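Side-chain contacts in Phosphoglucomutase/phosphomannomutase family protein (Burkholderia thailandensis, PDB 3UW2), which probably catalyses intramolecular phosphoryl transfer on sugar phosphates, as metal-dependent phosphohexose mutases do: residues A[108-113]-A[357-362]; A[128-133]-A[138-143]; A[215-220]-A[370-375]; A[288-293]-A[314-319]. All blocks are in the same frame, centred on the assembly; numbering follows the deposited sequence.

Contact 1. Residues A[108-113]-A[357-362]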
# COMPACT_ATOMS: atom_id res chain seq x y z
N ALA A 108 13.91 -5.23 7.98
CA ALA A 108 14.78 -4.09 7.77
C ALA A 108 14.54 -3.05 8.91
O ALA A 108 15.18 -1.99 8.95
CB ALA A 108 14.52 -3.49 6.38
N SER A 109 13.76 -3.43 9.93
CA SER A 109 13.41 -2.49 11.02
C SER A 109 13.93 -2.90 12.38
O SER A 109 13.91 -2.07 13.31
CB SER A 109 11.89 -2.32 11.13
OG SER A 109 11.41 -1.76 9.89
N VAL A 110 14.27 -4.17 12.52
CA VAL A 110 14.62 -4.69 13.87
C VAL A 110 15.91 -5.48 13.87
O VAL A 110 16.35 -5.99 12.84
CB VAL A 110 13.51 -5.59 14.49
CG1 VAL A 110 12.14 -4.85 14.51
CG2 VAL A 110 13.44 -6.96 13.77
N PRO A 111 16.52 -5.62 15.05
CA PRO A 111 17.76 -6.42 15.18
C PRO A 111 17.45 -7.87 14.77
O PRO A 111 16.34 -8.35 15.04
CB PRO A 111 18.10 -6.35 16.67
CG PRO A 111 17.39 -5.12 17.17
CD PRO A 111 16.19 -4.86 16.28
N LEU A 112 18.37 -8.52 14.07
CA LEU A 112 18.11 -9.85 13.53
C LEU A 112 19.04 -10.75 14.25
O LEU A 112 20.25 -10.48 14.27
CB LEU A 112 18.49 -9.90 12.05
CG LEU A 112 17.59 -8.96 11.24
CD1 LEU A 112 18.02 -8.84 9.78
CD2 LEU A 112 16.14 -9.43 11.36
N ALA A 113 18.51 -11.85 14.78
CA ALA A 113 19.34 -12.78 15.59
C ALA A 113 20.03 -13.78 14.66
O ALA A 113 19.73 -14.96 14.72
CB ALA A 113 18.48 -13.50 16.61
N ARG A 357 2.99 2.52 18.16
CA ARG A 357 3.13 1.11 18.63
C ARG A 357 3.72 0.20 17.56
O ARG A 357 3.67 -1.04 17.67
CB ARG A 357 1.76 0.52 19.06
CG ARG A 357 1.18 1.23 20.28
CD ARG A 357 -0.31 0.90 20.51
NE ARG A 357 -0.56 -0.55 20.65
CZ ARG A 357 -1.74 -1.10 20.42
NH1 ARG A 357 -2.82 -0.34 20.03
NH2 ARG A 357 -1.85 -2.40 20.51
N TRP A 358 4.28 0.81 16.53
CA TRP A 358 4.75 0.03 15.39
C TRP A 358 6.02 0.62 14.76
O TRP A 358 6.79 1.23 15.46
CB TRP A 358 3.58 -0.18 14.41
CG TRP A 358 3.79 -1.22 13.29
CD1 TRP A 358 3.61 -1.06 11.93
CD2 TRP A 358 4.06 -2.64 13.48
NE1 TRP A 358 3.80 -2.26 11.27
CE2 TRP A 358 4.10 -3.23 12.16
CE3 TRP A 358 4.34 -3.44 14.61
CZ2 TRP A 358 4.37 -4.60 11.97
CZ3 TRP A 358 4.61 -4.79 14.41
CH2 TRP A 358 4.65 -5.35 13.12
N TYR A 359 6.23 0.48 13.44
CA TYR A 359 7.49 0.85 12.79
C TYR A 359 7.25 1.83 11.63
O TYR A 359 8.19 2.32 11.01
CB TYR A 359 8.18 -0.43 12.22
CG TYR A 359 8.51 -1.35 13.35
CD1 TYR A 359 9.65 -1.14 14.10
CD2 TYR A 359 7.64 -2.39 13.73
CE1 TYR A 359 9.95 -1.98 15.18
CE2 TYR A 359 7.93 -3.23 14.79
CZ TYR A 359 9.06 -3.00 15.51
OH TYR A 359 9.30 -3.80 16.59
N GLY A 360 6.00 2.09 11.33
CA GLY A 360 5.71 3.17 10.36
C GLY A 360 5.65 2.72 8.92
O GLY A 360 5.38 3.55 8.05
N PHE A 361 5.87 1.43 8.63
CA PHE A 361 5.64 0.91 7.25
C PHE A 361 4.20 0.40 7.12
O PHE A 361 3.57 -0.03 8.11
CB PHE A 361 6.65 -0.20 6.83
CG PHE A 361 6.76 -1.34 7.83
CD1 PHE A 361 5.80 -2.34 7.85
CD2 PHE A 361 7.83 -1.41 8.68
CE1 PHE A 361 5.88 -3.42 8.73
CE2 PHE A 361 7.95 -2.49 9.59
CZ PHE A 361 6.99 -3.48 9.61
N ASP A 362 3.70 0.46 5.89
CA ASP A 362 2.41 -0.08 5.55
C ASP A 362 2.45 -1.62 5.67
O ASP A 362 3.43 -2.28 5.28
CB ASP A 362 1.95 0.41 4.14
CG ASP A 362 3.03 0.25 3.05
OD1 ASP A 362 4.25 0.33 3.41
OD2 ASP A 362 2.66 0.08 1.81

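Contact 2. Residues A[128-133]-A[138-143]. With PO4 (phosphate ion), chain B.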
# COMPACT_ATOMS: atom_id res chain seq x y z
N THR A 128 8.36 -8.77 -5.86
CA THR A 128 6.99 -9.04 -5.79
C THR A 128 6.34 -8.27 -6.96
O THR A 128 6.83 -7.22 -7.40
CB THR A 128 6.33 -8.58 -4.45
OG1 THR A 128 4.90 -8.71 -4.58
CG2 THR A 128 6.63 -7.12 -4.23
N GLY A 129 5.32 -8.90 -7.50
CA GLY A 129 4.42 -8.34 -8.52
C GLY A 129 3.11 -7.89 -7.94
O GLY A 129 2.19 -7.46 -8.69
N SER A 130 3.00 -7.95 -6.62
CA SER A 130 1.89 -7.33 -5.88
C SER A 130 0.49 -7.88 -6.32
O SER A 130 0.26 -9.09 -6.20
CB SER A 130 2.09 -5.77 -5.94
OG SER A 130 0.92 -5.03 -5.66
N HIS A 131 -0.38 -7.05 -6.90
CA HIS A 131 -1.74 -7.47 -7.27
C HIS A 131 -1.82 -7.94 -8.72
O HIS A 131 -2.90 -8.33 -9.19
CB HIS A 131 -2.74 -6.31 -7.01
CG HIS A 131 -2.61 -5.16 -7.99
ND1 HIS A 131 -1.66 -4.19 -7.85
CD2 HIS A 131 -3.29 -4.88 -9.18
CE1 HIS A 131 -1.73 -3.33 -8.90
NE2 HIS A 131 -2.74 -3.74 -9.70
N ASN A 132 -0.69 -7.92 -9.44
CA ASN A 132 -0.69 -8.09 -10.92
C ASN A 132 -0.79 -9.53 -11.39
O ASN A 132 -0.55 -10.42 -10.56
CB ASN A 132 0.57 -7.43 -11.52
CG ASN A 132 0.53 -5.92 -11.37
OD1 ASN A 132 -0.37 -5.25 -11.87
ND2 ASN A 132 1.45 -5.40 -10.58
N PRO A 133 -1.10 -9.76 -12.71
CA PRO A 133 -1.19 -11.14 -13.22
C PRO A 133 0.07 -12.00 -12.98
O PRO A 133 1.14 -11.42 -12.68
CB PRO A 133 -1.50 -10.95 -14.72
CG PRO A 133 -2.23 -9.61 -14.79
CD PRO A 133 -1.55 -8.77 -13.74
N GLY A 138 8.54 -7.82 -9.91
CA GLY A 138 9.02 -6.46 -9.66
C GLY A 138 9.80 -6.38 -8.42
O GLY A 138 10.10 -7.45 -7.79
N PHE A 139 10.17 -5.15 -8.02
CA PHE A 139 11.01 -5.00 -6.82
C PHE A 139 10.56 -3.77 -6.04
O PHE A 139 10.41 -2.67 -6.63
CB PHE A 139 12.48 -4.84 -7.23
CG PHE A 139 12.99 -5.95 -8.17
CD1 PHE A 139 13.68 -7.02 -7.67
CD2 PHE A 139 12.76 -5.87 -9.58
CE1 PHE A 139 14.13 -8.04 -8.51
CE2 PHE A 139 13.21 -6.87 -10.43
CZ PHE A 139 13.91 -7.98 -9.89
N LYS A 140 10.35 -3.95 -4.75
CA LYS A 140 9.99 -2.87 -3.84
C LYS A 140 11.24 -2.65 -3.00
O LYS A 140 11.76 -3.63 -2.49
CB LYS A 140 8.74 -3.29 -3.01
CG LYS A 140 7.44 -3.25 -3.86
CD LYS A 140 6.14 -3.41 -3.02
CE LYS A 140 4.91 -3.18 -3.89
NZ LYS A 140 3.67 -3.75 -3.32
N MET A 141 11.75 -1.40 -2.91
CA MET A 141 13.11 -1.16 -2.42
C MET A 141 13.16 -0.18 -1.25
O MET A 141 12.61 0.92 -1.34
CB MET A 141 13.95 -0.62 -3.54
CG MET A 141 14.20 -1.69 -4.64
SD MET A 141 14.81 -0.95 -6.17
CE MET A 141 13.38 -0.04 -6.73
N VAL A 142 13.80 -0.59 -0.17
CA VAL A 142 14.01 0.33 0.96
C VAL A 142 15.50 0.53 1.12
O VAL A 142 16.24 -0.42 1.40
CB VAL A 142 13.31 -0.15 2.23
CG1 VAL A 142 13.72 0.77 3.42
CG2 VAL A 142 11.78 -0.10 2.01
N LEU A 143 15.94 1.78 0.98
CA LEU A 143 17.40 2.06 1.07
C LEU A 143 17.71 2.88 2.35
O LEU A 143 17.32 4.03 2.46
CB LEU A 143 17.90 2.75 -0.19
CG LEU A 143 19.28 3.47 -0.05
CD1 LEU A 143 20.42 2.50 0.18
CD2 LEU A 143 19.58 4.47 -1.18
P PO4 B . 0.93 -3.45 -5.32
O2 PO4 B . 0.46 -3.26 -3.88
O3 PO4 B . -0.13 -2.96 -6.28
O4 PO4 B . 2.32 -2.98 -5.57

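Contact 3. Residues A[215-220]-A[370-375]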
# COMPACT_ATOMS: atom_id res chain seq x y z
N LYS A 215 -4.83 -16.68 13.91
CA LYS A 215 -5.01 -17.80 14.87
C LYS A 215 -4.29 -17.55 16.18
O LYS A 215 -4.82 -17.88 17.26
CB LYS A 215 -4.64 -19.19 14.29
CG LYS A 215 -5.68 -19.67 13.30
CD LYS A 215 -5.32 -21.00 12.64
CE LYS A 215 -6.67 -21.65 12.28
NZ LYS A 215 -6.64 -22.96 11.55
N ALA A 216 -3.06 -17.03 16.08
CA ALA A 216 -2.27 -16.65 17.24
C ALA A 216 -2.99 -15.57 18.09
O ALA A 216 -2.81 -15.51 19.30
CB ALA A 216 -0.91 -16.12 16.80
N LEU A 217 -3.76 -14.70 17.46
CA LEU A 217 -4.55 -13.71 18.22
C LEU A 217 -5.83 -14.35 18.83
O LEU A 217 -6.53 -13.71 19.62
CB LEU A 217 -4.93 -12.53 17.33
CG LEU A 217 -3.71 -11.69 16.94
CD1 LEU A 217 -4.15 -10.61 15.98
CD2 LEU A 217 -3.05 -11.09 18.18
N GLY A 218 -6.13 -15.59 18.46
CA GLY A 218 -7.25 -16.32 19.08
C GLY A 218 -8.46 -16.41 18.18
O GLY A 218 -9.51 -16.81 18.62
N CYS A 219 -8.34 -16.02 16.91
CA CYS A 219 -9.50 -16.04 16.04
C CYS A 219 -9.66 -17.36 15.32
O CYS A 219 -8.65 -18.00 14.89
CB CYS A 219 -9.44 -14.93 15.01
SG CYS A 219 -9.48 -13.32 15.84
N GLU A 220 -10.92 -17.73 15.14
CA GLU A 220 -11.30 -18.82 14.23
C GLU A 220 -11.45 -18.27 12.83
O GLU A 220 -11.95 -17.16 12.63
CB GLU A 220 -12.61 -19.51 14.68
CG GLU A 220 -12.37 -20.60 15.69
CD GLU A 220 -13.67 -21.23 16.17
OE1 GLU A 220 -13.80 -21.45 17.41
OE2 GLU A 220 -14.56 -21.49 15.31
N ARG A 370 -4.78 -4.61 14.04
CA ARG A 370 -5.14 -3.42 14.75
C ARG A 370 -6.66 -3.25 14.62
O ARG A 370 -7.29 -2.75 15.54
CB ARG A 370 -4.42 -2.18 14.19
CG ARG A 370 -2.92 -2.11 14.58
CD ARG A 370 -2.74 -1.84 16.08
NE ARG A 370 -3.12 -0.43 16.41
CZ ARG A 370 -2.27 0.59 16.55
NH1 ARG A 370 -0.92 0.40 16.48
NH2 ARG A 370 -2.75 1.79 16.85
N LEU A 371 -7.22 -3.66 13.48
CA LEU A 371 -8.69 -3.52 13.25
C LEU A 371 -9.41 -4.52 14.22
O LEU A 371 -10.33 -4.15 14.93
CB LEU A 371 -8.98 -3.81 11.79
CG LEU A 371 -10.46 -3.79 11.39
CD1 LEU A 371 -11.10 -2.49 11.86
CD2 LEU A 371 -10.60 -3.96 9.89
N LEU A 372 -8.91 -5.76 14.30
CA LEU A 372 -9.51 -6.74 15.25
C LEU A 372 -9.44 -6.25 16.73
O LEU A 372 -10.33 -6.51 17.52
CB LEU A 372 -8.82 -8.10 15.11
CG LEU A 372 -8.92 -8.92 13.82
CD1 LEU A 372 -7.99 -10.10 13.87
CD2 LEU A 372 -10.35 -9.39 13.71
N GLU A 373 -8.36 -5.59 17.11
CA GLU A 373 -8.25 -5.06 18.47
C GLU A 373 -9.45 -4.14 18.82
O GLU A 373 -9.99 -4.19 19.94
CB GLU A 373 -6.96 -4.24 18.58
CG GLU A 373 -6.74 -3.61 19.96
CD GLU A 373 -5.41 -2.88 20.03
OE1 GLU A 373 -5.23 -1.78 19.39
OE2 GLU A 373 -4.53 -3.42 20.70
N ILE A 374 -9.81 -3.29 17.85
CA ILE A 374 -10.92 -2.37 17.99
C ILE A 374 -12.28 -3.07 17.87
O ILE A 374 -13.14 -2.88 18.74
CB ILE A 374 -10.83 -1.23 16.96
CG1 ILE A 374 -9.55 -0.37 17.22
CG2 ILE A 374 -12.09 -0.36 17.00
CD1 ILE A 374 -9.20 0.61 16.12
N LEU A 375 -12.48 -3.85 16.79
CA LEU A 375 -13.74 -4.56 16.52
C LEU A 375 -14.09 -5.52 17.66
O LEU A 375 -15.26 -5.66 18.05
CB LEU A 375 -13.62 -5.36 15.21
CG LEU A 375 -13.51 -4.51 13.93
CD1 LEU A 375 -13.57 -5.42 12.69
CD2 LEU A 375 -14.52 -3.38 13.88

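Contact 4. Residues A[288-293]-A[314-319]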
# COMPACT_ATOMS: atom_id res chain seq x y z
N LEU A 288 -11.56 5.14 11.89
CA LEU A 288 -11.75 4.33 13.08
C LEU A 288 -10.41 4.20 13.80
O LEU A 288 -10.31 4.23 15.06
CB LEU A 288 -12.33 2.94 12.64
CG LEU A 288 -12.70 1.92 13.71
CD1 LEU A 288 -14.06 2.28 14.36
CD2 LEU A 288 -12.75 0.46 13.16
N PHE A 289 -9.36 4.03 13.01
CA PHE A 289 -8.01 3.98 13.60
C PHE A 289 -7.59 5.33 14.25
O PHE A 289 -6.99 5.37 15.31
CB PHE A 289 -7.02 3.61 12.47
CG PHE A 289 -7.17 2.19 12.00
CD1 PHE A 289 -7.14 1.13 12.95
CD2 PHE A 289 -7.20 1.89 10.63
CE1 PHE A 289 -7.27 -0.19 12.54
CE2 PHE A 289 -7.32 0.55 10.21
CZ PHE A 289 -7.36 -0.48 11.18
N ALA A 290 -7.88 6.43 13.56
CA ALA A 290 -7.50 7.76 14.02
C ALA A 290 -8.19 7.99 15.35
O ALA A 290 -7.62 8.60 16.26
CB ALA A 290 -8.00 8.83 13.02
N GLU A 291 -9.46 7.61 15.47
CA GLU A 291 -10.13 7.82 16.72
C GLU A 291 -9.39 7.11 17.86
O GLU A 291 -9.10 7.70 18.90
CB GLU A 291 -11.59 7.38 16.63
CG GLU A 291 -12.32 7.21 17.97
CD GLU A 291 -13.81 6.85 17.76
OE1 GLU A 291 -14.14 6.01 16.87
OE2 GLU A 291 -14.64 7.45 18.47
N GLU A 292 -9.09 5.84 17.68
CA GLU A 292 -8.40 5.10 18.74
C GLU A 292 -6.95 5.67 19.00
O GLU A 292 -6.54 5.88 20.15
CB GLU A 292 -8.34 3.62 18.34
CG GLU A 292 -7.91 2.70 19.48
CD GLU A 292 -6.44 2.84 19.86
OE1 GLU A 292 -5.60 3.05 18.95
OE2 GLU A 292 -6.12 2.79 21.08
N VAL A 293 -6.20 5.95 17.93
CA VAL A 293 -4.84 6.50 18.07
C VAL A 293 -4.87 7.86 18.77
O VAL A 293 -4.10 8.10 19.68
CB VAL A 293 -4.13 6.56 16.69
CG1 VAL A 293 -2.85 7.41 16.64
CG2 VAL A 293 -3.90 5.15 16.19
N ARG A 314 -12.96 16.79 9.35
CA ARG A 314 -13.84 17.11 10.46
C ARG A 314 -13.76 16.02 11.56
O ARG A 314 -13.61 16.31 12.77
CB ARG A 314 -15.29 17.23 9.96
CG ARG A 314 -16.26 17.54 11.10
CD ARG A 314 -17.74 17.48 10.67
NE ARG A 314 -18.07 18.79 10.14
CZ ARG A 314 -18.23 19.90 10.87
NH1 ARG A 314 -18.13 19.86 12.20
NH2 ARG A 314 -18.51 21.05 10.29
N TRP A 315 -13.78 14.77 11.12
CA TRP A 315 -13.65 13.65 12.04
C TRP A 315 -12.38 13.78 12.86
O TRP A 315 -12.41 13.68 14.13
CB TRP A 315 -13.67 12.38 11.24
CG TRP A 315 -13.47 11.17 12.08
CD1 TRP A 315 -12.27 10.58 12.42
CD2 TRP A 315 -14.52 10.34 12.74
NE1 TRP A 315 -12.49 9.49 13.23
CE2 TRP A 315 -13.81 9.28 13.43
CE3 TRP A 315 -15.91 10.37 12.79
CZ2 TRP A 315 -14.47 8.30 14.16
CZ3 TRP A 315 -16.59 9.36 13.52
CH2 TRP A 315 -15.87 8.36 14.20
N VAL A 316 -11.26 14.00 12.18
CA VAL A 316 -9.97 14.04 12.89
C VAL A 316 -9.95 15.22 13.88
O VAL A 316 -9.53 15.04 15.03
CB VAL A 316 -8.75 14.16 11.94
CG1 VAL A 316 -7.48 14.61 12.70
CG2 VAL A 316 -8.53 12.82 11.19
N ARG A 317 -10.50 16.36 13.49
CA ARG A 317 -10.59 17.52 14.41
C ARG A 317 -11.47 17.28 15.59
O ARG A 317 -11.08 17.61 16.71
CB ARG A 317 -11.02 18.81 13.75
CG ARG A 317 -9.98 19.34 12.80
CD ARG A 317 -10.50 20.61 12.19
NE ARG A 317 -9.96 20.78 10.84
CZ ARG A 317 -10.73 20.84 9.76
NH1 ARG A 317 -12.07 20.78 9.86
NH2 ARG A 317 -10.18 20.99 8.57
N GLU A 318 -12.63 16.67 15.35
CA GLU A 318 -13.57 16.40 16.43
C GLU A 318 -13.01 15.36 17.36
O GLU A 318 -13.33 15.36 18.54
CB GLU A 318 -15.00 16.05 15.91
CG GLU A 318 -15.64 17.28 15.27
CD GLU A 318 -17.00 17.06 14.62
OE1 GLU A 318 -17.43 15.92 14.43
OE2 GLU A 318 -17.65 18.09 14.29
N LYS A 319 -12.13 14.49 16.86
CA LYS A 319 -11.49 13.51 17.70
C LYS A 319 -10.20 14.08 18.35
O LYS A 319 -9.49 13.35 19.01
CB LYS A 319 -11.18 12.22 16.90
CG LYS A 319 -12.29 11.16 16.86
CD LYS A 319 -13.69 11.76 16.80
CE LYS A 319 -14.81 10.72 16.93
NZ LYS A 319 -16.10 11.41 16.64

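Contact 1. Residues A[108-113]-A[357-362]
The seam between domain I and domain III of the phosphohexose mutase fold is crossed here by S109 and V110, which follow helix 101-107 and lean on Y359 and F361 of the loop between strand 352-354 and helix 364-375. S109 comes closest in its backbone, its CA 7.0 Å from that of Y359, and its small side chain can serve both rings. CB lies 3.9 Å from Y359 CD1, approaching that ring obliquely. OG, turned anti to the carbonyl carbon (chi1 -62°), lies instead at the rim of the F361 ring, near its plane and 3.5 Å from CE2. The hydroxyl's hydrogen bond goes to Y105 O, in the last turn of helix 101-107; the ring edge is a packing neighbour.

V110 adds a further apolar contact: CG1 lies 3.7 Å from Y359 CE1, and the valine and tyrosine side chains cross at about a right angle. Tyrosine suits this place because it meets segment 108-113 through its ring carbons and R184 of helix 178-186 through its OH, which bonds R184 NE. The ring also packs within its own loop, where Y359 CD2 stands 3.5 Å above one face of the W358 indole.

G360, between the two aromatic residues, has a positive phi of 90°, a conformation easily taken without a beta carbon; the side chains of Y359 and F361 both start out toward segment 108-113. F361 also packs on P102 and F106, and its side chain is about 8 Å from that of the zinc ligand D268.

Contact 2. Residues A[128-133]-A[138-143]
T128 and G138 make the close end of this contact, where the loop leaving strand 124-127 is still held against strand 136-143. T128 N donates to G138 O at 2.9 Å, a backbone bond. Threonine serves twice here. Its methyl CG2 rests 3.9 Å from K140 CD, where the threonine and the aliphatic part of the lysine cross at a slant. Its OG1, anti to the backbone N (chi1 171°), accepts from S130 N at 2.9 Å in an ST turn and is also hydrogen-bonded to D70.

From G129 to N132 the chain makes a type II' beta turn in which G129 O takes both N132 N and N132 ND2, from opposite faces of its plane. This is the phosphoserine loop of the phosphohexose mutases, with the sequence Thr-Gly-Ser-His-Asn-Pro; serine supplies the hydroxyl that carries the phosphoryl group, S130 OG being covalently joined to phosphorus at 1.6 Å.

On the phosphate side apolar packing is sparse and the residues are partly exposed: S130 CB comes only to 3.7 Å from K140 NZ, and the covalent link and polar bonds do the holding. Lysine joins a long apolar chain to a cationic end: K140, extended beyond CG, brings NZ to 2.7 Å from phosphate O4 and forms salt bridges with D266 and D268, two of the three aspartates that bind the zinc ion. H131 ND1 hydrogen-bonds phosphate O3 at the ring edge.

Contact 3. Residues A[215-220]-A[370-375]
L217 and C219 share a single partner, the delta methyl CD1 of L372, and the direct contact is wholly apolar. C219 SG lies 4.1 Å from L372 CD1, while L217 CD1 meets the same methyl at 4.4 Å, methyl against methyl. All three CB atoms point toward the opposite segment. L372 CG lies anti to its carbonyl carbon (chi1 -64°), as does C219 SG to its own, and from there the leucine's CD1 meets the sulfur. Further apolar groups lie around it: L191 touches both L217 and C219, V186 of helix 178-186 lies on L217, and F261 of strand 259-263 on L372.

Backbone bonds shape the two sides. After helix 206-216, G218 closes a Schellman motif with a positive phi of 105°, which glycine adopts readily, and G218 N bonds K215 O at 2.9 Å. The turn at this helix end leaves L217 and C219 both directed toward L372 and passes the chain on to strand 221-224. On the other side helix 364-375 continues, with L375 N bonding L371 O at 2.9 Å.

Charges stay on a different flank of helix 364-375. There R370 NE and E373 OE1 form a long pair at 3.9 Å, the oxygen well out of the guanidinium plane; the firmer partners are D356 for R370 and R357 for E373.

Leucine and cysteine suit such a place, for the 95 Å² buried between the segments comes from non-directional apolar contact, which probably relies on dispersion and exclusion of water.

Contact 4. Residues A[288-293]-A[314-319]
Helix 282-296 and the end of helix 311-318 run near each other, with CA atoms 6.8 Å apart at A290 and V316 and 5.9 Å apart at E291 and K319. The small methyl of A290 suits so near an approach; its CB stands 4.4 Å from V316 CG2 on the buried side, where V316 also packs on P323.

On the more exposed side E291 touches W315 and K319, which also touch each other. With CG anti to the backbone N (chi1 165°) and the chain extended, the carboxylate of E291 reaches the edge of the W315 indole, OE1 being 3.6 Å from CZ2. OE1 is near the ring plane, so it meets the C-H edge; the carboxylate plane stands 82° from the ring.

Both helices flank the four-stranded sheet of domain III. Helix 311-318 is the crossover of a beta-alpha-beta unit that links the parallel strands 301-305 and 322-326, and K319 is the first residue beyond its helical turns. A bend at chi2 (37°) folds the lysine back, laying CE 3.6 Å above one face of W315, offset toward the rim. Its CG rests 3.9 Å from E291 CB, a contact between aliphatic parts. The charged ends are looser: E291 OE2 and K319 NZ are 4.6 Å apart, an attraction beyond salt-bridge range. Indole NE1 of W315 is weakly bonded to M287 O, one turn back from E291.

In the fold
Contact 2 holds the phosphoserine and probably lies at the active centre, with the side chain of phosphorylated S130 about 3 Å from the zinc ion. Contact 1 does not touch it, the centres being 19 Å and the nearest atoms about 5 Å apart; the side chain of F361 is about 12 Å from the zinc. Contacts 3 and 4 are remote from the metal, but contact 3 touches both contact 1 and contact 4. R357 of contact 1 forms a salt bridge with E373 of contact 3 (NH2 to OE2, 2.9 Å), and L371 of contact 3 packs on L288 of contact 4 (CD1 to CD2, 3.6 Å). Contact 1 joins domain III to the first domain and contact 3 joins it to the second, whereas contact 4 is internal to domain III.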